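PDB 5C86: kelch domain-containing protein from Colletotrichum graminicola M1.001, which probably oxidises alcohols to aldehydes, as a copper-dependent alcohol oxidase of the galactose oxidase and glyoxal oxidase family (AA5). Local coordinates for residues T25-V30 with K102-P107; T109-M114 with E147-K152; T126-I131 with D202-G207; V227-D230 with G234-F237; I401-Q406 with Y461-M466. All coordinates share one frame; numbering follows the deposited sequence.

Interaction 1: T25-V30 with K102-P107; sequences TGNLLV and KGESSP
Glu104 OE2 is gripped by two donors from the 25-30 segment. Thr25 OG1 gives it a hydrogen bond of 2.9 Å, and Asn27 ND2 gives it another of 2.9 Å. The two donors use different approaches. The amide N-H takes the syn lone pair of OE2, on the side of the other oxygen, with an N-H...O angle of 157°. The threonine hydroxyl comes from above the carboxylate plane. Asn27 ND2 also makes a weak bond to Glu104 OE1 at 3.4 Å. The amide and carboxylate planes are turned 41° apart, so the pair does not lie flat.

The acceptor end is delivered by an extended glutamate chain, with CD anti to CA (chi2 177°). Glu104 sits in a type I turn from Gly103 to Ser106. Gly103 O closes this turn by accepting from Ser106 N and from Ser106 OG. On the other side, Thr25 OG1 accepts from Asn27 N at 3.2 Å, an ST turn. Thr25 OG1 is thus held by its own backbone while it donates to Glu104. Asn27 OD1 is bonded to Val54 N, which further fixes the amide.

The contact joins two loops of neighbouring sheets. One leads into strand 28-31, which pairs with strands 18-21 and 47-52. The other links strands 95-98 and 109-111, and the glutamate chain also packs on Leu51 of strand 47-52.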
# COMPACT_ATOMS: atom_id res chain seq x y z
N THR A 25 -0.87 14.62 -9.71
CA THR A 25 0.53 15.14 -9.79
C THR A 25 1.55 14.06 -9.67
O THR A 25 2.64 14.12 -10.21
CB THR A 25 0.84 16.16 -8.72
OG1 THR A 25 0.63 15.55 -7.44
CG2 THR A 25 -0.06 17.38 -8.84
N GLY A 26 1.19 13.02 -8.90
CA GLY A 26 2.18 12.05 -8.57
C GLY A 26 3.30 12.47 -7.60
O GLY A 26 4.28 11.80 -7.49
N ASN A 27 3.11 13.60 -6.92
CA ASN A 27 4.06 13.99 -5.91
C ASN A 27 4.00 12.98 -4.73
O ASN A 27 3.01 12.30 -4.52
CB ASN A 27 3.78 15.46 -5.56
CG ASN A 27 4.11 16.37 -6.73
OD1 ASN A 27 5.04 16.09 -7.49
ND2 ASN A 27 3.44 17.51 -6.79
N LEU A 28 5.03 12.99 -3.93
CA LEU A 28 5.09 12.07 -2.74
C LEU A 28 4.93 12.90 -1.46
O LEU A 28 5.80 13.74 -1.12
CB LEU A 28 6.41 11.38 -2.71
CG LEU A 28 6.56 10.25 -1.65
CD1 LEU A 28 5.66 9.02 -1.97
CD2 LEU A 28 8.03 9.90 -1.58
N LEU A 29 3.85 12.63 -0.81
CA LEU A 29 3.53 13.25 0.51
C LEU A 29 3.99 12.34 1.64
O LEU A 29 3.64 11.15 1.64
CB LEU A 29 2.05 13.54 0.69
CG LEU A 29 1.51 14.25 1.95
CD1 LEU A 29 2.04 15.65 2.02
CD2 LEU A 29 0.03 14.29 1.88
N VAL A 30 4.77 12.88 2.56
CA VAL A 30 5.26 12.11 3.70
C VAL A 30 4.83 12.76 5.02
O VAL A 30 4.70 14.01 5.08
CB VAL A 30 6.75 11.86 3.63
CG1 VAL A 30 7.19 11.49 2.24
CG2 VAL A 30 7.56 13.08 4.15
N LYS A 102 -8.13 20.44 -3.31
CA LYS A 102 -8.01 21.69 -2.54
C LYS A 102 -6.58 22.20 -2.39
O LYS A 102 -6.40 23.27 -1.81
CB LYS A 102 -8.74 21.55 -1.22
CG LYS A 102 -10.20 21.13 -1.43
CD LYS A 102 -11.00 21.13 -0.13
CE LYS A 102 -12.33 20.40 -0.24
NZ LYS A 102 -13.32 21.18 -1.01
N GLY A 103 -5.59 21.47 -2.92
CA GLY A 103 -4.20 21.83 -2.87
C GLY A 103 -3.49 20.77 -2.03
O GLY A 103 -3.96 20.37 -0.98
N GLU A 104 -2.32 20.40 -2.52
CA GLU A 104 -1.50 19.36 -1.92
C GLU A 104 -0.95 19.78 -0.55
O GLU A 104 -0.66 18.91 0.26
CB GLU A 104 -0.29 19.15 -2.79
CG GLU A 104 -0.63 18.61 -4.13
CD GLU A 104 0.64 18.53 -4.92
OE1 GLU A 104 1.34 19.58 -5.10
OE2 GLU A 104 0.97 17.45 -5.31
N SER A 105 -0.73 21.09 -0.34
CA SER A 105 -0.26 21.66 0.92
C SER A 105 -1.39 22.30 1.71
O SER A 105 -1.14 22.87 2.76
CB SER A 105 0.85 22.65 0.64
OG SER A 105 1.85 21.99 -0.13
N SER A 106 -2.63 22.14 1.27
CA SER A 106 -3.75 22.67 1.99
C SER A 106 -3.99 21.91 3.33
O SER A 106 -3.43 20.82 3.54
CB SER A 106 -4.96 22.69 1.07
OG SER A 106 -5.60 21.42 0.83
N PRO A 107 -4.85 22.45 4.22
CA PRO A 107 -5.01 21.81 5.54
C PRO A 107 -5.74 20.48 5.46
O PRO A 107 -6.72 20.34 4.72
CB PRO A 107 -5.82 22.84 6.34
CG PRO A 107 -5.49 24.18 5.66
CD PRO A 107 -5.42 23.84 4.21

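Interaction 2: T109-M114 with E147-K152; sequences TPLSNM and EVYDPK
Leu111 meets Tyr149 where two neighbouring four-stranded sheets of the kelch beta-propeller face each other. Strand 109-111 is the outermost strand of one sheet, and strand 147-150 is an inner strand of the next. The leucine closes round the phenol oxygen. Its CB is 3.7 Å from Tyr149 OH, and its CG is 3.6 Å from the same atom. The branch ends come closer: CD1 is 3.3 Å and CD2 3.4 Å from Tyr149 OH. CD1 alone extends over to the ring, 3.8 Å from Tyr149 CZ, in an oblique approach. The two side chains cross at about a right angle. Tyr149 reaches strand 109-111 because chi1 (-178°) turns its ring away from its own N, beside the carbonyl carbon. The phenol OH is bonded to Asn154 OD1, which also accepts from Ser112 N and so ties the two sides together.

Further along, Glu147 lies against the chain at Met114. Its carboxylate is held by Gln115 N, Ile116 N and a salt bridge to Arg118. These partners draw it close to the backbone after Met114. The methionine crosses the glutamate at about a right angle, with Met114 CB 3.6 Å from Glu147 OE1.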
# COMPACT_ATOMS: atom_id res chain seq x y z
N THR A 109 -8.48 18.27 6.93
CA THR A 109 -9.69 18.66 7.65
C THR A 109 -10.35 17.51 8.39
O THR A 109 -10.16 16.34 8.05
CB THR A 109 -10.64 19.32 6.64
OG1 THR A 109 -11.13 18.33 5.69
CG2 THR A 109 -9.97 20.49 5.95
N PRO A 110 -11.22 17.77 9.37
CA PRO A 110 -11.78 16.71 10.13
C PRO A 110 -12.96 16.07 9.52
O PRO A 110 -13.77 16.69 8.85
CB PRO A 110 -12.23 17.41 11.47
CG PRO A 110 -12.49 18.78 11.02
CD PRO A 110 -11.42 19.08 10.02
N LEU A 111 -13.06 14.79 9.74
CA LEU A 111 -14.23 14.00 9.55
C LEU A 111 -14.72 13.51 10.87
O LEU A 111 -14.12 13.82 11.89
CB LEU A 111 -13.97 12.86 8.53
CG LEU A 111 -13.60 13.28 7.09
CD1 LEU A 111 -13.36 12.05 6.21
CD2 LEU A 111 -14.70 14.08 6.44
N SER A 112 -15.79 12.72 10.87
CA SER A 112 -16.40 12.22 12.10
C SER A 112 -15.39 11.37 12.84
O SER A 112 -14.69 10.55 12.21
CB SER A 112 -17.63 11.43 11.75
OG SER A 112 -18.30 10.83 12.87
N ASN A 113 -15.35 11.46 14.19
CA ASN A 113 -14.57 10.54 14.98
C ASN A 113 -15.05 9.12 14.77
O ASN A 113 -16.17 8.80 14.62
CB ASN A 113 -14.79 10.88 16.50
CG ASN A 113 -14.14 12.10 16.94
OD1 ASN A 113 -13.34 12.75 16.34
ND2 ASN A 113 -14.51 12.45 18.18
N MET A 114 -14.11 8.16 14.84
CA MET A 114 -14.46 6.74 14.90
C MET A 114 -15.28 6.37 16.14
O MET A 114 -15.20 7.12 17.14
CB MET A 114 -13.19 5.87 14.84
CG MET A 114 -12.51 5.83 13.46
SD MET A 114 -10.98 4.86 13.53
CE MET A 114 -9.88 5.79 14.53
N GLU A 147 -15.50 -1.46 12.24
CA GLU A 147 -16.43 -0.41 11.99
C GLU A 147 -16.24 0.07 10.56
O GLU A 147 -15.17 -0.13 9.96
CB GLU A 147 -16.34 0.71 12.97
CG GLU A 147 -15.03 1.52 13.08
CD GLU A 147 -15.16 2.59 14.12
OE1 GLU A 147 -14.42 2.55 15.12
OE2 GLU A 147 -15.97 3.53 13.92
N VAL A 148 -17.24 0.76 10.08
CA VAL A 148 -17.24 1.20 8.65
C VAL A 148 -17.69 2.64 8.51
O VAL A 148 -18.66 3.08 9.17
CB VAL A 148 -18.01 0.23 7.81
CG1 VAL A 148 -19.52 0.15 8.13
CG2 VAL A 148 -17.81 0.54 6.30
N TYR A 149 -16.94 3.41 7.70
CA TYR A 149 -17.18 4.77 7.43
C TYR A 149 -17.92 4.94 6.07
O TYR A 149 -17.43 4.47 5.03
CB TYR A 149 -15.93 5.57 7.39
CG TYR A 149 -16.08 7.03 7.16
CD1 TYR A 149 -16.67 7.87 8.12
CD2 TYR A 149 -15.67 7.62 6.00
CE1 TYR A 149 -16.76 9.22 7.92
CE2 TYR A 149 -15.77 8.99 5.75
CZ TYR A 149 -16.35 9.84 6.72
OH TYR A 149 -16.50 11.22 6.46
N ASP A 150 -19.01 5.71 6.06
CA ASP A 150 -19.76 5.98 4.83
C ASP A 150 -19.44 7.41 4.53
O ASP A 150 -19.91 8.32 5.19
CB ASP A 150 -21.25 5.76 5.03
CG ASP A 150 -22.08 6.11 3.75
OD1 ASP A 150 -21.55 6.85 2.91
OD2 ASP A 150 -23.21 5.66 3.65
N PRO A 151 -18.64 7.71 3.50
CA PRO A 151 -18.19 9.04 3.26
C PRO A 151 -19.29 9.95 2.76
O PRO A 151 -19.16 11.14 2.88
CB PRO A 151 -17.05 8.88 2.22
CG PRO A 151 -17.37 7.62 1.58
CD PRO A 151 -17.89 6.74 2.67
N LYS A 152 -20.33 9.40 2.19
CA LYS A 152 -21.50 10.21 1.73
C LYS A 152 -22.31 10.69 2.90
O LYS A 152 -22.89 11.73 2.80
CB LYS A 152 -22.38 9.40 0.79
CG LYS A 152 -21.65 9.06 -0.54
CD LYS A 152 -22.43 8.08 -1.44
CE LYS A 152 -22.80 6.76 -0.73
NZ LYS A 152 -21.76 6.12 0.20

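Interaction 3: T126-I131 with D202-G207; sequences TSEGKI and DTKGTG
Lys204 lays its aliphatic part across the carboxylate of Glu128. Its CG and CD are each 3.6 Å from Glu128 OE2, and the two side chains cross at about a right angle. The lysine charge is used elsewhere. The chain bends at chi3 (-59°) and chi4, which carries NZ back to Asp202. Lys204 NZ forms a salt bridge of 2.9 Å with Asp202 OD1 and also bonds to Asn186 O. Lys204 N meets the same OD1 from the opposite face of the carboxylate, which makes an Asx turn.

Thr126 and Thr203 reach toward each other tip to tip, with Thr126 CG2 4.0 Å from Thr203 OG1. A water bridges the two loops beside them. It donates to Glu128 OE1 at 2.7 Å and to Thr203 OG1 at 2.8 Å. It also bonds to Thr126 OG1 at 2.6 Å. Three side chains from both loops therefore share one solvent molecule. Within its own loop, Thr126 OG1 accepts from Glu128 N, an ST turn inside the type I turn from Thr126 to Gly129, and from Lys130 N. Thr203 OG1 has a further partner in Gly187 O.

Each loop joins successive strands of its own sheet. The first links strands 122-125 and 131-134, and the second links 197-202 and 208-214. Such contacts between hairpin loops of adjacent four-stranded blades belong to a kelch beta-propeller.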
# COMPACT_ATOMS: atom_id res chain seq x y z
N THR A 126 -13.70 -0.20 0.51
CA THR A 126 -14.43 -1.34 0.05
C THR A 126 -14.98 -1.11 -1.38
O THR A 126 -14.90 -0.01 -1.93
CB THR A 126 -15.63 -1.71 0.97
OG1 THR A 126 -16.67 -0.72 0.76
CG2 THR A 126 -15.19 -1.68 2.39
N SER A 127 -15.57 -2.17 -1.91
CA SER A 127 -16.20 -2.09 -3.24
C SER A 127 -17.30 -1.03 -3.31
O SER A 127 -17.67 -0.55 -4.37
CB SER A 127 -16.74 -3.42 -3.63
OG SER A 127 -17.82 -3.87 -2.78
N GLU A 128 -17.88 -0.71 -2.15
CA GLU A 128 -18.89 0.36 -2.02
C GLU A 128 -18.36 1.72 -1.85
O GLU A 128 -19.12 2.70 -1.73
CB GLU A 128 -19.88 0.02 -0.87
CG GLU A 128 -20.59 -1.28 -1.06
CD GLU A 128 -21.58 -1.61 0.10
OE1 GLU A 128 -21.28 -1.22 1.26
OE2 GLU A 128 -22.62 -2.33 -0.18
N GLY A 129 -17.02 1.87 -1.77
CA GLY A 129 -16.42 3.10 -1.50
C GLY A 129 -16.43 3.48 0.00
O GLY A 129 -15.97 4.57 0.35
N LYS A 130 -16.79 2.54 0.82
CA LYS A 130 -16.78 2.79 2.28
C LYS A 130 -15.39 2.50 2.80
O LYS A 130 -14.58 1.91 2.10
CB LYS A 130 -17.85 1.94 2.98
CG LYS A 130 -19.23 2.42 2.60
CD LYS A 130 -20.28 1.63 3.35
CE LYS A 130 -21.65 2.18 2.98
NZ LYS A 130 -22.71 1.29 3.53
N ILE A 131 -15.12 2.93 4.03
CA ILE A 131 -13.78 2.72 4.65
C ILE A 131 -13.95 1.81 5.85
O ILE A 131 -14.64 2.20 6.84
CB ILE A 131 -13.07 3.98 5.10
CG1 ILE A 131 -13.04 5.11 4.09
CG2 ILE A 131 -11.73 3.61 5.67
CD1 ILE A 131 -12.43 4.81 2.73
N ASP A 202 -17.81 -9.20 6.11
CA ASP A 202 -18.79 -8.56 5.26
C ASP A 202 -19.09 -7.28 5.93
O ASP A 202 -19.37 -7.24 7.14
CB ASP A 202 -20.04 -9.45 5.16
CG ASP A 202 -21.13 -8.88 4.23
OD1 ASP A 202 -21.07 -7.75 3.75
OD2 ASP A 202 -22.10 -9.64 4.02
N THR A 203 -18.97 -6.19 5.20
CA THR A 203 -19.10 -4.89 5.70
C THR A 203 -20.49 -4.30 5.49
O THR A 203 -20.68 -3.12 5.79
CB THR A 203 -18.05 -3.91 5.10
OG1 THR A 203 -18.31 -3.77 3.70
CG2 THR A 203 -16.60 -4.46 5.38
N LYS A 204 -21.40 -5.08 4.95
CA LYS A 204 -22.74 -4.55 4.62
C LYS A 204 -23.64 -4.81 5.86
O LYS A 204 -23.41 -5.77 6.63
CB LYS A 204 -23.29 -5.27 3.42
CG LYS A 204 -22.50 -5.08 2.13
CD LYS A 204 -23.28 -5.67 0.95
CE LYS A 204 -23.64 -7.14 0.99
NZ LYS A 204 -22.57 -8.09 1.33
N GLY A 205 -24.65 -3.98 6.07
CA GLY A 205 -25.68 -4.29 7.11
C GLY A 205 -25.07 -4.18 8.50
O GLY A 205 -24.43 -3.16 8.82
N THR A 206 -25.27 -5.23 9.30
CA THR A 206 -24.71 -5.31 10.62
C THR A 206 -23.39 -6.12 10.61
O THR A 206 -22.75 -6.34 11.66
CB THR A 206 -25.72 -5.90 11.68
OG1 THR A 206 -26.02 -7.23 11.35
CG2 THR A 206 -27.03 -5.14 11.67
N GLY A 207 -22.97 -6.57 9.43
CA GLY A 207 -21.71 -7.27 9.30
C GLY A 207 -21.80 -8.74 9.49
O GLY A 207 -22.79 -9.31 10.01
O HOH W 1 -18.75 -1.51 2.07

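Interaction 4: V227-D230 with G234-F237; sequences VMYD and GKIF
Tyr229 lies with one ring face against the aliphatic root of Lys235. Lys235 CB is 3.4 Å from Tyr229 CZ, and Lys235 CD is 3.8 Å from Tyr229 OH. The two side chains run at a slant to each other. Tyr229 CG sits between the backbone N and the carbonyl carbon (chi1 68°), which swings the ring over the partner strand. The ring edge points at Phe237: its N lies at the edge, in the ring plane, and Tyr229 CD2 is 3.9 Å from Phe237 CB. Lys235 bends at chi2 (-80°), and its NZ goes on to Thr258 OG1.

Met228 and Ile236 project from one face of the sheet. There Met228 CE meets Ile236 CD1 at 3.9 Å. Val227, Lys235 and Phe237 point to the other face. In one of two modelled conformers of Val227, its CG1 approaches the edge of the Phe237 ring. This ring also stacks with Phe315 from another sheet.

Backbone bonds hold the two strands together. Val227 and Phe237 form an antiparallel hydrogen-bonded pair, with Val227 N to Phe237 O and Phe237 N to Val227 O both 2.9 Å. Lys235 N bonds to Asp230 O at 3.0 Å, nearly straight at 176°. Between them, the bond from Tyr229 N to Lys235 O is weak. Tyr229 and Asp230 thus share Lys235 as partner, a classic beta bulge. It lies in the hairpin of strands 225-230 and 235-239, the first two strands of a four-stranded blade of the beta-propeller.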
# COMPACT_ATOMS: atom_id res chain seq x y z
N VAL A 227 0.32 -8.24 -1.06
CA VAL A 227 -0.11 -7.37 -2.13
C VAL A 227 -0.93 -8.12 -3.14
O VAL A 227 -0.54 -9.19 -3.58
CB VAL A 227 1.00 -6.57 -2.82
CG1 VAL A 227 1.97 -7.52 -3.45
CG2 VAL A 227 0.44 -5.60 -3.83
N MET A 228 -2.03 -7.50 -3.59
CA MET A 228 -2.87 -8.02 -4.60
C MET A 228 -2.28 -7.62 -5.94
O MET A 228 -2.52 -6.54 -6.44
CB MET A 228 -4.28 -7.49 -4.44
CG MET A 228 -5.26 -8.17 -5.39
SD MET A 228 -6.96 -7.65 -5.17
CE MET A 228 -7.34 -8.60 -3.72
N TYR A 229 -1.56 -8.54 -6.56
CA TYR A 229 -0.83 -8.27 -7.77
C TYR A 229 -1.65 -8.58 -9.04
O TYR A 229 -1.25 -8.18 -10.13
CB TYR A 229 0.51 -9.02 -7.79
CG TYR A 229 0.39 -10.51 -7.90
CD1 TYR A 229 0.24 -11.10 -9.10
CD2 TYR A 229 0.37 -11.28 -6.77
CE1 TYR A 229 0.11 -12.50 -9.17
CE2 TYR A 229 0.23 -12.65 -6.79
CZ TYR A 229 0.08 -13.22 -8.01
OH TYR A 229 0.01 -14.59 -8.06
N ASP A 230 -2.75 -9.35 -8.95
CA ASP A 230 -3.62 -9.52 -10.10
C ASP A 230 -5.02 -9.61 -9.55
O ASP A 230 -5.46 -10.72 -9.16
CB ASP A 230 -3.25 -10.73 -10.94
CG ASP A 230 -4.18 -10.90 -12.15
OD1 ASP A 230 -5.28 -10.27 -12.18
OD2 ASP A 230 -3.77 -11.63 -13.08
N GLY A 234 -7.80 -12.59 -8.65
CA GLY A 234 -7.93 -12.81 -7.24
C GLY A 234 -6.63 -13.23 -6.56
O GLY A 234 -6.68 -13.93 -5.60
N LYS A 235 -5.49 -12.77 -7.02
CA LYS A 235 -4.22 -13.26 -6.57
C LYS A 235 -3.50 -12.29 -5.62
O LYS A 235 -3.34 -11.08 -5.94
CB LYS A 235 -3.28 -13.49 -7.71
CG LYS A 235 -3.77 -14.45 -8.78
CD LYS A 235 -3.57 -15.85 -8.36
CE LYS A 235 -3.88 -16.82 -9.49
NZ LYS A 235 -3.77 -18.18 -8.95
N ILE A 236 -3.15 -12.81 -4.45
CA ILE A 236 -2.42 -12.05 -3.41
C ILE A 236 -1.10 -12.75 -3.07
O ILE A 236 -1.11 -13.95 -2.78
CB ILE A 236 -3.27 -11.86 -2.19
CG1 ILE A 236 -4.62 -11.23 -2.56
CG2 ILE A 236 -2.53 -11.07 -1.11
CD1 ILE A 236 -5.57 -11.23 -1.43
N PHE A 237 0.00 -12.02 -3.06
CA PHE A 237 1.28 -12.56 -2.66
C PHE A 237 1.49 -12.18 -1.22
O PHE A 237 1.15 -11.04 -0.80
CB PHE A 237 2.37 -11.87 -3.47
CG PHE A 237 3.77 -12.02 -2.96
CD1 PHE A 237 4.48 -13.21 -3.13
CD2 PHE A 237 4.42 -10.96 -2.40
CE1 PHE A 237 5.75 -13.36 -2.72
CE2 PHE A 237 5.75 -11.10 -1.98
CZ PHE A 237 6.44 -12.27 -2.20

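Interaction 5: I401-Q406 with Y461-M466; sequences ITITMQ and YMLFAM
Ile403 and Leu463 meet tip to tip between two strands of the early set (E-set) domain, an immunoglobulin-like beta-sandwich. Ile403 CD1 is 3.7 Å from Leu463 CD2 and 4.0 Å from Leu463 CD1. The same leucine is reached by Ile401, whose CD1 is 4.1 Å from Leu463 CD1. One leucine thus receives the ends of two isoleucines that lie two residues apart on strand 400-405. These contacts are those of one of two modelled conformers of Leu463. The contact is wholly apolar.

The strands meet through their side chains and do not pair with each other. The axes of 401-405 and 461-466 pass 9.7 Å apart at an angle of 50°. Ile401, Ile403 and Met405 all project from one side of their strand toward strand 461-466. In the next shell, Phe478 of strand 476-481 packs on both Ile401 and Leu463. Ile387 of strand 387-390 lies against Ile403 and Met405, and Phe413 touches Ala465.

The methionine chain bends twice, at chi2 -56° and chi3 -63°. That shape brings its end over a small residue: Met405 SD is 3.7 Å and Met405 CE 3.6 Å from Ala465 CB.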
# COMPACT_ATOMS: atom_id res chain seq x y z
N ILE A 401 -11.95 2.69 -21.97
CA ILE A 401 -11.00 3.77 -22.04
C ILE A 401 -10.16 3.51 -23.29
O ILE A 401 -9.57 2.42 -23.44
CB ILE A 401 -10.06 3.79 -20.87
CG1 ILE A 401 -10.82 4.03 -19.58
CG2 ILE A 401 -9.05 4.95 -20.98
CD1 ILE A 401 -9.88 3.90 -18.36
N THR A 402 -10.09 4.47 -24.19
CA THR A 402 -9.19 4.40 -25.29
C THR A 402 -7.90 5.16 -24.92
O THR A 402 -7.97 6.35 -24.55
CB THR A 402 -9.80 4.97 -26.59
OG1 THR A 402 -10.96 4.17 -26.93
CG2 THR A 402 -8.83 4.87 -27.75
N ILE A 403 -6.77 4.50 -25.09
CA ILE A 403 -5.45 4.96 -24.73
C ILE A 403 -4.76 5.23 -26.06
O ILE A 403 -4.62 4.28 -26.83
CB ILE A 403 -4.69 3.91 -23.95
CG1 ILE A 403 -5.46 3.48 -22.70
CG2 ILE A 403 -3.26 4.43 -23.62
CD1 ILE A 403 -5.30 2.05 -22.31
N THR A 404 -4.29 6.44 -26.29
CA THR A 404 -3.55 6.67 -27.58
C THR A 404 -2.07 6.86 -27.23
O THR A 404 -1.74 7.73 -26.44
CB THR A 404 -4.07 7.92 -28.23
OG1 THR A 404 -5.48 7.75 -28.47
CG2 THR A 404 -3.37 8.16 -29.54
N MET A 405 -1.24 6.01 -27.79
CA MET A 405 0.21 5.98 -27.62
C MET A 405 0.83 6.89 -28.63
O MET A 405 0.38 6.99 -29.77
CB MET A 405 0.75 4.58 -27.73
CG MET A 405 0.07 3.56 -26.79
SD MET A 405 0.15 4.08 -25.05
CE MET A 405 1.93 4.06 -24.84
N GLN A 406 1.95 7.47 -28.24
CA GLN A 406 2.73 8.34 -29.13
C GLN A 406 3.28 7.61 -30.34
O GLN A 406 3.21 8.17 -31.47
CB GLN A 406 3.84 8.97 -28.31
CG GLN A 406 4.71 9.96 -29.13
CD GLN A 406 5.78 10.49 -28.20
OE1 GLN A 406 5.50 11.31 -27.41
NE2 GLN A 406 6.93 9.86 -28.17
N TYR A 461 -6.32 5.42 -10.09
CA TYR A 461 -5.40 4.44 -10.60
C TYR A 461 -4.42 5.12 -11.51
O TYR A 461 -4.68 6.18 -12.09
CB TYR A 461 -6.13 3.42 -11.48
CG TYR A 461 -6.98 2.44 -10.64
CD1 TYR A 461 -8.18 2.83 -10.17
CD2 TYR A 461 -6.57 1.18 -10.42
CE1 TYR A 461 -8.93 1.94 -9.38
CE2 TYR A 461 -7.29 0.27 -9.65
CZ TYR A 461 -8.53 0.65 -9.15
OH TYR A 461 -9.27 -0.26 -8.39
N MET A 462 -3.25 4.51 -11.60
CA MET A 462 -2.24 4.80 -12.62
C MET A 462 -2.42 3.83 -13.79
O MET A 462 -2.37 2.63 -13.57
CB MET A 462 -0.91 4.62 -12.04
CG MET A 462 -0.56 5.71 -11.03
SD MET A 462 1.03 5.43 -10.18
CE MET A 462 0.59 4.16 -9.00
N LEU A 463 -2.60 4.35 -15.01
CA LEU A 463 -2.66 3.52 -16.21
C LEU A 463 -1.25 3.50 -16.77
O LEU A 463 -0.65 4.54 -16.99
CB LEU A 463 -3.67 4.08 -17.22
CG LEU A 463 -4.41 3.07 -18.07
CD1 LEU A 463 -5.76 3.59 -18.63
CD2 LEU A 463 -3.41 2.64 -19.17
N PHE A 464 -0.70 2.30 -16.87
CA PHE A 464 0.56 2.01 -17.55
C PHE A 464 0.39 1.25 -18.83
O PHE A 464 -0.43 0.33 -18.92
CB PHE A 464 1.44 1.20 -16.62
CG PHE A 464 1.94 1.93 -15.38
CD1 PHE A 464 3.09 2.70 -15.48
CD2 PHE A 464 1.33 1.84 -14.13
CE1 PHE A 464 3.62 3.38 -14.39
CE2 PHE A 464 1.86 2.46 -13.01
CZ PHE A 464 3.04 3.21 -13.17
N ALA A 465 1.23 1.62 -19.80
CA ALA A 465 1.31 0.92 -21.06
C ALA A 465 2.75 0.45 -21.16
O ALA A 465 3.68 1.25 -20.90
CB ALA A 465 0.98 1.82 -22.20
N MET A 466 2.94 -0.79 -21.57
CA MET A 466 4.24 -1.41 -21.68
C MET A 466 4.44 -1.82 -23.14
O MET A 466 3.64 -2.51 -23.73
CB MET A 466 4.36 -2.61 -20.73
CG MET A 466 4.44 -2.17 -19.27
SD MET A 466 3.65 -3.28 -18.08
CE MET A 466 1.93 -3.20 -18.62

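Interactions 2, 4 and 5 are buried, while 1 and 3 are partly buried and more polar. Interaction 5 is purely apolar and lies inside the C-terminal domain. Interaction 4 is the one made of paired strands, within a single propeller sheet. Interactions 1, 2 and 3 instead join different sheets: a carboxylate does so in 1, a leucine and a tyrosine in 2, and a water in 3. Interactions 2 and 3 touch each other, since strands 131-134 and 147-150 are neighbours and Tyr149 N lies 2.7 Å from Ile131 O. Segments 102-107 and 109-114 adjoin in sequence, yet the centres of interactions 1 and 2 are 21 Å apart.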